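Local atomic coordinates of 432aa long hypothetical deoxyribodipyrimidine photolyase (Sulfolobus tokodaii, PDB entry 2E0I), a protein that probably uses light absorbed by a bound FAD, perhaps helped by a second, light-harvesting FAD, to split cyclobutane pyrimidine dimers in damaged DNA. Residues A[37-42]-A[100-105]. Numbering follows the deposited sequence.
Sequences PRQLIN and TPFSIS. With FAD (flavin-adenine dinucleotide), chain F.
The ring of F102 packs against R38 and Q39 in a ligand-lined van der Waals contact between two short helical segments, 37-40 following strand 28-35 and the start of helix 101-115 following strand 92-96. CG anti to the backbone N (chi1 171°) carries the F102 ring to the R38 and Q39 side chains. Its edge atom CE2 lies over the face of the R38 guanidinium, 3.9 Å from NE, with the two planes 67° apart. Salt bridges to D36 and E80 hold that guanidinium. Q39 comes in obliquely, its NE2 3.7 Å from F102 CE1.

FAD joins the two segments as well. One face of the F102 ring packs against the adenosine ribose, C5B lying over its centre. Q39, extended beyond CG, turns NE2 to the pyrophosphate, donating to O2A at 3.1 Å and to the bridging O3P at 3.3 Å, with a weak bond to O3'; its CB and CD touch the isoalloxazine. From the other segment, N-cap T100 OG1 donates a hydrogen bond to phosphate oxygen O1P at 2.9 Å. Two helix starts after parallel strands thus line the FAD at the strands' C-terminal ends, probably the antenna-cofactor site of the photolyase α/β domain.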
loop_
_atom_site.group_PDB
_atom_site.type_symbol
_atom_site.label_atom_id
_atom_site.label_comp_id
_atom_site.label_asym_id
_atom_site.label_seq_id
_atom_site.Cartn_x
_atom_site.Cartn_y
_atom_site.Cartn_z
ATOM N N PRO A 37 -19.130 2.492 -3.861
ATOM C CA PRO A 37 -19.064 2.017 -5.243
ATOM C C PRO A 37 -17.926 2.629 -6.074
ATOM O O PRO A 37 -17.512 2.046 -7.068
ATOM C CB PRO A 37 -20.461 2.357 -5.787
ATOM C CG PRO A 37 -20.836 3.554 -5.007
ATOM C CD PRO A 37 -20.419 3.163 -3.617
ATOM N N ARG A 38 -17.437 3.801 -5.669
ATOM C CA ARG A 38 -16.346 4.469 -6.390
ATOM C C ARG A 38 -15.041 3.742 -6.143
ATOM O O ARG A 38 -14.088 3.902 -6.899
ATOM C CB ARG A 38 -16.195 5.928 -5.936
ATOM C CG ARG A 38 -17.401 6.778 -6.270
ATOM C CD ARG A 38 -17.330 8.148 -5.653
ATOM N NE ARG A 38 -17.395 8.078 -4.204
ATOM C CZ ARG A 38 -17.416 9.139 -3.412
ATOM N NH1 ARG A 38 -17.385 10.354 -3.931
ATOM N NH2 ARG A 38 -17.452 8.984 -2.097
ATOM N N GLN A 39 -15.016 2.943 -5.077
ATOM C CA GLN A 39 -13.840 2.182 -4.701
ATOM C C GLN A 39 -14.005 0.693 -4.991
ATOM O O GLN A 39 -13.045 0.019 -5.352
ATOM C CB GLN A 39 -13.546 2.390 -3.209
ATOM C CG GLN A 39 -13.192 3.830 -2.851
ATOM C CD GLN A 39 -13.015 4.053 -1.356
ATOM O OE1 GLN A 39 -13.988 4.024 -0.592
ATOM N NE2 GLN A 39 -11.765 4.275 -0.931
ATOM N N LEU A 40 -15.220 0.174 -4.854
ATOM C CA LEU A 40 -15.441 -1.249 -5.070
ATOM C C LEU A 40 -15.961 -1.697 -6.435
ATOM O O LEU A 40 -15.807 -2.871 -6.799
ATOM C CB LEU A 40 -16.367 -1.776 -3.984
ATOM C CG LEU A 40 -15.827 -1.658 -2.554
ATOM C CD1 LEU A 40 -16.929 -2.003 -1.569
ATOM C CD2 LEU A 40 -14.618 -2.585 -2.359
ATOM N N ILE A 41 -16.569 -0.775 -7.179
ATOM C CA ILE A 41 -17.122 -1.069 -8.500
ATOM C C ILE A 41 -16.538 -0.173 -9.601
ATOM O O ILE A 41 -16.656 1.063 -9.576
ATOM C CB ILE A 41 -18.659 -0.909 -8.475
ATOM C CG1 ILE A 41 -19.258 -1.893 -7.462
ATOM C CG2 ILE A 41 -19.234 -1.104 -9.870
ATOM C CD1 ILE A 41 -20.727 -1.683 -7.176
ATOM N N ASN A 42 -15.916 -0.799 -10.587
ATOM C CA ASN A 42 -15.306 -0.039 -11.691
ATOM C C ASN A 42 -14.251 0.952 -11.187
ATOM O O ASN A 42 -14.323 2.163 -11.420
ATOM C CB ASN A 42 -16.380 0.704 -12.505
ATOM C CG ASN A 42 -17.321 -0.244 -13.224
ATOM O OD1 ASN A 42 -16.886 -1.206 -13.885
ATOM N ND2 ASN A 42 -18.616 0.019 -13.104
ATOM N N THR A 100 -5.251 11.752 0.718
ATOM C CA THR A 100 -5.283 11.712 -0.748
ATOM C C THR A 100 -6.412 12.592 -1.257
ATOM O O THR A 100 -7.415 12.808 -0.574
ATOM C CB THR A 100 -5.534 10.296 -1.317
ATOM O OG1 THR A 100 -6.766 9.784 -0.796
ATOM C CG2 THR A 100 -4.404 9.363 -0.979
ATOM N N PRO A 101 -6.257 13.113 -2.476
ATOM C CA PRO A 101 -7.282 13.975 -3.076
ATOM C C PRO A 101 -8.693 13.406 -2.867
ATOM O O PRO A 101 -9.604 14.087 -2.383
ATOM C CB PRO A 101 -6.874 14.005 -4.541
ATOM C CG PRO A 101 -5.349 13.957 -4.446
ATOM C CD PRO A 101 -5.098 12.923 -3.375
ATOM N N PHE A 102 -8.865 12.141 -3.217
ATOM C CA PHE A 102 -10.156 11.491 -3.071
ATOM C C PHE A 102 -10.657 11.570 -1.645
ATOM O O PHE A 102 -11.826 11.861 -1.396
ATOM C CB PHE A 102 -10.072 10.022 -3.512
ATOM C CG PHE A 102 -11.300 9.221 -3.190
ATOM C CD1 PHE A 102 -11.415 8.562 -1.967
ATOM C CD2 PHE A 102 -12.355 9.149 -4.094
ATOM C CE1 PHE A 102 -12.569 7.837 -1.646
ATOM C CE2 PHE A 102 -13.518 8.431 -3.794
ATOM C CZ PHE A 102 -13.626 7.770 -2.563
ATOM N N SER A 103 -9.763 11.310 -0.703
ATOM C CA SER A 103 -10.142 11.335 0.688
ATOM C C SER A 103 -10.447 12.729 1.175
ATOM O O SER A 103 -11.354 12.937 1.978
ATOM C CB SER A 103 -9.038 10.743 1.542
ATOM O OG SER A 103 -9.384 10.898 2.906
ATOM N N ILE A 104 -9.682 13.695 0.701
ATOM C CA ILE A 104 -9.888 15.058 1.138
ATOM C C ILE A 104 -11.205 15.635 0.640
ATOM O O ILE A 104 -11.935 16.279 1.409
ATOM C CB ILE A 104 -8.709 15.943 0.701
ATOM C CG1 ILE A 104 -7.472 15.552 1.529
ATOM C CG2 ILE A 104 -9.073 17.416 0.858
ATOM C CD1 ILE A 104 -6.146 15.671 0.800
ATOM N N SER A 105 -11.533 15.383 -0.627
ATOM C CA SER A 105 -12.764 15.931 -1.168
ATOM C C SER A 105 -13.974 15.211 -0.600
ATOM O O SER A 105 -15.042 15.806 -0.421
ATOM C CB SER A 105 -12.763 15.853 -2.692
ATOM O OG SER A 105 -13.111 14.563 -3.128
HETATM P PA FAD F . -8.692 4.110 -3.007
HETATM O O1A FAD F . -7.283 3.866 -3.393
HETATM O O2A FAD F . -9.760 3.087 -3.016
HETATM O O5B FAD F . -9.117 4.876 -4.359
HETATM C C5B FAD F . -10.347 5.607 -4.423
HETATM C C4B FAD F . -10.490 6.361 -5.748
HETATM O O4B FAD F . -9.189 6.849 -6.130
HETATM C C3B FAD F . -10.936 5.433 -6.880
HETATM O O3B FAD F . -11.553 6.204 -7.916
HETATM C C2B FAD F . -9.591 4.884 -7.353
HETATM O O2B FAD F . -9.713 4.429 -8.703
HETATM C C1B FAD F . -8.775 6.177 -7.333
HETATM N N9A FAD F . -7.316 5.910 -7.335
HETATM C C8A FAD F . -6.668 5.104 -6.496
HETATM N N7A FAD F . -5.363 5.134 -6.750
HETATM C C5A FAD F . -5.171 5.971 -7.764
HETATM C C6A FAD F . -4.050 6.428 -8.446
HETATM N N6A FAD F . -2.841 5.967 -8.138
HETATM N N1A FAD F . -4.204 7.318 -9.437
HETATM C C2A FAD F . -5.404 7.758 -9.777
HETATM N N3A FAD F . -6.491 7.342 -9.150
HETATM C C4A FAD F . -6.414 6.460 -8.144
HETATM N N1 FAD F . -12.684 2.338 2.357
HETATM C C2 FAD F . -14.043 2.557 2.614
HETATM O O2 FAD F . -14.384 3.311 3.524
HETATM N N3 FAD F . -15.007 1.953 1.798
HETATM C C4 FAD F . -14.613 1.143 0.724
HETATM O O4 FAD F . -15.465 0.609 0.015
HETATM C C4X FAD F . -13.262 0.942 0.461
HETATM N N5 FAD F . -12.862 0.189 -0.652
HETATM C C5X FAD F . -11.502 0.006 -0.931
HETATM C C6 FAD F . -11.118 -0.667 -2.087
HETATM C C7 FAD F . -9.771 -0.775 -2.425
HETATM C C7M FAD F . -9.375 -1.515 -3.705
HETATM C C8 FAD F . -8.807 -0.208 -1.595
HETATM C C8M FAD F . -7.319 -0.307 -1.938
HETATM C C9 FAD F . -9.193 0.458 -0.435
HETATM C C9A FAD F . -10.539 0.568 -0.096
HETATM N N10 FAD F . -10.941 1.285 1.043
HETATM C C10 FAD F . -12.300 1.532 1.277
HETATM C "C1'" FAD F . -9.936 1.864 1.965
HETATM C "C2'" FAD F . -9.387 3.206 1.482
HETATM O "O2'" FAD F . -7.957 3.145 1.428
HETATM C "C3'" FAD F . -9.838 4.338 2.410
HETATM O "O3'" FAD F . -11.263 4.459 2.356
HETATM C "C4'" FAD F . -9.198 5.667 2.000
HETATM O "O4'" FAD F . -9.467 6.645 3.010
HETATM C "C5'" FAD F . -9.752 6.150 0.658
HETATM O "O5'" FAD F . -8.764 6.862 -0.091
HETATM P P FAD F . -7.845 6.078 -1.156
HETATM O O1P FAD F . -7.110 7.104 -1.931
HETATM O O2P FAD F . -7.070 5.023 -0.467
HETATM O O3P FAD F . -8.961 5.423 -2.113
#